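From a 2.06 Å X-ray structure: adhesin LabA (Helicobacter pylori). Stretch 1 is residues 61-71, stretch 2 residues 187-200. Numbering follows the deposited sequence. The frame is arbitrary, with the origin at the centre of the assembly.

Stretch 1 61-71: AVLLALNAAAG
Stretch 2, residues 187-200: NAQVLLEQASTIIT

Two helical segments of one chain, residues 61-71 of a helix that extends both ways and residues 188-200 of one that continues later in the chain, pack side by side with their N-to-C directions running the same way, inclined by 31° and approaching to 9.2 Å between axes. The register is set by Val62 opposite Ala188 (CA to CA 6.9 Å) and Ala69 opposite Ala195 (CA to CA 5.4 Å). Backbone torsions are helical throughout, except at Asn187. No hydrogen bond crosses the interface; apolar packing joins the helices and buries 431 Å² in total.

Stretch 2 opens with Asn187, extended at phi/psi -145/155 and serving as N-cap. With chi1 at 82° (p), Asn187 OD1 accepts from Val190 N at 2.9 Å, satisfying an amide that has no preceding helical turn to pair with. Ala188 begins the contact: Ala188 CB lies 4.0 Å from Val62 CG1, the valine being in the t rotamer and directed toward stretch 2. Gln189 and Val190 take no part, though Gln194 NE2 later donates to Val190 O at 3.2 Å.

One turn on, Leu191 (m, t) points toward stretch 1 and Leu192 (m, t) leaves sideways, its end coming nearer. Leu66, also m, t, does the same from the other helix. Leu66 CD2 reaches 3.5 Å from Leu191 O, 3.8 Å from Leu191 CB and 4.1 Å from Leu192 CD2, so a long side chain fills the space between the helices. Leu192 CD2 also meets Ala65 CB at 3.8 Å, where the short methyl leaves room for the leucine end.

Glu193 points away and is exposed, as suits a carboxylate. Gln194 starts sideways, but its end leads away. Ala195 then points toward stretch 1: Ala195 CB touches Ala69 CB at 3.7 Å and Leu66 CD2 at 4.0 Å. Two methyl side chains facing each other permit the close backbone approach here, and Ala69 has the largest covered area of any residue in either stretch.

Ser196 points away and Thr197 is out of reach, placing hydroxyl-bearing residues off the apolar face. Ile198 (m, t) and Ile199 (m, m) both point toward stretch 1 and close the contact around Ala69. Ile198 CG2 lies 3.9 Å from Ala69 O, while Ile199 CD1 sits 3.9 Å from Ala69 CA and 4.1 Å from Ala69 CB; the branched chains supply the bulk that alanine lacks. Thr200, exposed with chi1 at -52° (m), turns its hydroxyl back to its own helix, Thr200 OG1 donating to Ser196 O at 2.7 Å.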

# COMPACT_ATOMS: atom_id res chain seq x y z
N ALA A 61 0.95 -2.26 6.52
CA ALA A 61 0.18 -1.15 5.90
C ALA A 61 -1.23 -1.11 6.43
O ALA A 61 -1.73 -0.02 6.75
CB ALA A 61 0.18 -1.24 4.38
N VAL A 62 -1.87 -2.29 6.56
CA VAL A 62 -3.22 -2.48 7.09
C VAL A 62 -3.22 -1.94 8.49
O VAL A 62 -3.97 -1.01 8.76
CB VAL A 62 -3.64 -3.97 7.07
CG1 VAL A 62 -4.99 -4.18 7.76
CG2 VAL A 62 -3.66 -4.53 5.66
N LEU A 63 -2.34 -2.48 9.36
CA LEU A 63 -2.20 -2.06 10.76
C LEU A 63 -2.16 -0.54 10.94
O LEU A 63 -2.88 -0.03 11.79
CB LEU A 63 -0.94 -2.71 11.36
CG LEU A 63 -1.20 -3.86 12.35
CD1 LEU A 63 -2.08 -4.96 11.72
CD2 LEU A 63 0.13 -4.44 12.86
N LEU A 64 -1.37 0.18 10.14
CA LEU A 64 -1.32 1.64 10.31
C LEU A 64 -2.62 2.28 9.93
O LEU A 64 -3.03 3.18 10.63
CB LEU A 64 -0.16 2.28 9.51
CG LEU A 64 0.15 3.76 9.82
CD1 LEU A 64 0.41 3.98 11.28
CD2 LEU A 64 1.33 4.27 8.96
N ALA A 65 -3.28 1.83 8.85
CA ALA A 65 -4.58 2.40 8.48
C ALA A 65 -5.58 2.20 9.61
O ALA A 65 -6.27 3.15 9.95
CB ALA A 65 -5.11 1.78 7.19
N LEU A 66 -5.60 1.00 10.25
CA LEU A 66 -6.56 0.72 11.34
C LEU A 66 -6.29 1.56 12.60
O LEU A 66 -7.18 2.29 13.06
CB LEU A 66 -6.61 -0.79 11.67
CG LEU A 66 -6.92 -1.74 10.51
CD1 LEU A 66 -6.85 -3.17 10.95
CD2 LEU A 66 -8.28 -1.44 9.86
N ASN A 67 -5.05 1.52 13.11
CA ASN A 67 -4.62 2.31 14.27
C ASN A 67 -4.83 3.78 13.98
O ASN A 67 -5.21 4.53 14.87
CB ASN A 67 -3.15 2.05 14.56
CG ASN A 67 -2.88 0.70 15.18
OD1 ASN A 67 -3.64 0.21 16.02
ND2 ASN A 67 -1.79 0.07 14.78
N ALA A 68 -4.59 4.23 12.76
CA ALA A 68 -4.82 5.65 12.51
C ALA A 68 -6.31 6.00 12.47
O ALA A 68 -6.68 7.09 12.92
CB ALA A 68 -4.08 6.12 11.27
N ALA A 69 -7.19 5.07 12.02
CA ALA A 69 -8.63 5.39 12.02
C ALA A 69 -9.19 5.39 13.45
O ALA A 69 -9.86 6.34 13.84
CB ALA A 69 -9.40 4.44 11.13
N ALA A 70 -8.84 4.35 14.25
CA ALA A 70 -9.26 4.22 15.65
C ALA A 70 -8.65 5.36 16.48
O ALA A 70 -9.33 5.93 17.33
CB ALA A 70 -8.84 2.87 16.21
N GLY A 71 -7.39 5.67 16.24
CA GLY A 71 -6.68 6.73 16.95
C GLY A 71 -7.31 8.11 16.77
O GLY A 71 -7.39 8.85 17.75
N ASN A 187 -10.72 -10.19 9.30
CA ASN A 187 -9.93 -10.16 8.07
C ASN A 187 -9.79 -8.72 7.67
O ASN A 187 -10.62 -7.90 8.08
CB ASN A 187 -10.52 -11.06 6.99
CG ASN A 187 -11.67 -10.52 6.17
OD1 ASN A 187 -11.78 -9.33 5.87
ND2 ASN A 187 -12.49 -11.43 5.66
N ALA A 188 -8.73 -8.40 6.93
CA ALA A 188 -8.38 -7.04 6.52
C ALA A 188 -9.43 -6.33 5.67
O ALA A 188 -9.50 -5.10 5.74
CB ALA A 188 -7.05 -7.04 5.81
N GLN A 189 -10.24 -7.05 4.88
CA GLN A 189 -11.28 -6.43 4.05
C GLN A 189 -12.35 -5.80 4.94
O GLN A 189 -12.71 -4.63 4.76
CB GLN A 189 -11.92 -7.47 3.13
CG GLN A 189 -12.22 -6.96 1.74
CD GLN A 189 -12.81 -8.04 0.87
OE1 GLN A 189 -12.43 -9.21 0.92
NE2 GLN A 189 -13.76 -7.65 0.05
N VAL A 190 -12.84 -6.59 5.91
CA VAL A 190 -13.86 -6.20 6.90
C VAL A 190 -13.34 -5.02 7.74
O VAL A 190 -14.02 -4.00 7.85
CB VAL A 190 -14.26 -7.41 7.78
CG1 VAL A 190 -15.14 -7.02 8.96
CG2 VAL A 190 -14.94 -8.49 6.94
N LEU A 191 -12.14 -5.17 8.33
CA LEU A 191 -11.52 -4.15 9.18
C LEU A 191 -11.29 -2.83 8.48
O LEU A 191 -11.62 -1.79 9.05
CB LEU A 191 -10.24 -4.68 9.83
CG LEU A 191 -10.46 -5.92 10.68
CD1 LEU A 191 -9.17 -6.47 11.20
CD2 LEU A 191 -11.47 -5.66 11.80
N LEU A 192 -10.81 -2.85 7.24
CA LEU A 192 -10.63 -1.61 6.48
C LEU A 192 -11.95 -0.92 6.18
O LEU A 192 -11.99 0.31 6.11
CB LEU A 192 -9.82 -1.86 5.19
CG LEU A 192 -8.33 -2.07 5.43
CD1 LEU A 192 -7.70 -2.64 4.23
CD2 LEU A 192 -7.62 -0.75 5.84
N GLU A 193 -13.05 -1.70 6.05
CA GLU A 193 -14.38 -1.16 5.84
C GLU A 193 -14.82 -0.44 7.14
O GLU A 193 -15.36 0.68 7.08
CB GLU A 193 -15.38 -2.26 5.42
CG GLU A 193 -16.84 -1.80 5.39
CD GLU A 193 -17.16 -0.59 4.51
OE1 GLU A 193 -16.66 -0.54 3.36
OE2 GLU A 193 -17.92 0.29 4.97
N GLN A 194 -14.53 -1.09 8.31
CA GLN A 194 -14.84 -0.55 9.64
C GLN A 194 -14.12 0.78 9.79
O GLN A 194 -14.73 1.76 10.19
CB GLN A 194 -14.40 -1.51 10.76
CG GLN A 194 -15.18 -2.82 10.89
CD GLN A 194 -16.58 -2.75 10.36
OE1 GLN A 194 -17.43 -1.98 10.83
NE2 GLN A 194 -16.84 -3.55 9.34
N ALA A 195 -12.84 0.81 9.38
CA ALA A 195 -12.01 2.01 9.46
C ALA A 195 -12.62 3.10 8.57
O ALA A 195 -12.57 4.27 8.94
CB ALA A 195 -10.61 1.69 8.98
N SER A 196 -13.21 2.72 7.41
CA SER A 196 -13.79 3.71 6.49
C SER A 196 -15.06 4.27 7.04
O SER A 196 -15.32 5.46 6.87
CB SER A 196 -14.02 3.12 5.10
OG SER A 196 -14.41 4.14 4.20
N THR A 197 -15.86 3.44 7.75
CA THR A 197 -17.09 3.86 8.39
C THR A 197 -16.81 4.94 9.41
O THR A 197 -17.55 5.94 9.44
CB THR A 197 -17.81 2.66 9.01
OG1 THR A 197 -18.24 1.80 7.95
CG2 THR A 197 -19.03 3.07 9.86
N ILE A 198 -15.78 4.76 10.26
CA ILE A 198 -15.40 5.76 11.26
C ILE A 198 -15.19 7.13 10.60
O ILE A 198 -15.93 8.04 10.90
CB ILE A 198 -14.14 5.34 12.04
CG1 ILE A 198 -14.41 4.10 12.94
CG2 ILE A 198 -13.58 6.53 12.85
CD1 ILE A 198 -13.16 3.51 13.57
N ILE A 199 -14.23 7.24 9.66
CA ILE A 199 -13.81 8.47 8.98
C ILE A 199 -14.90 9.02 8.07
O ILE A 199 -15.18 10.22 8.14
CB ILE A 199 -12.44 8.28 8.24
CG1 ILE A 199 -11.41 7.49 9.11
CG2 ILE A 199 -11.85 9.63 7.80
CD1 ILE A 199 -10.82 8.22 10.39
N THR A 200 -15.53 8.16 7.23
CA THR A 200 -16.60 8.62 6.34
C THR A 200 -17.76 9.22 7.16
O THR A 200 -18.15 10.36 6.86
CB THR A 200 -17.03 7.54 5.35
OG1 THR A 200 -15.84 7.06 4.70
CG2 THR A 200 -17.98 8.07 4.29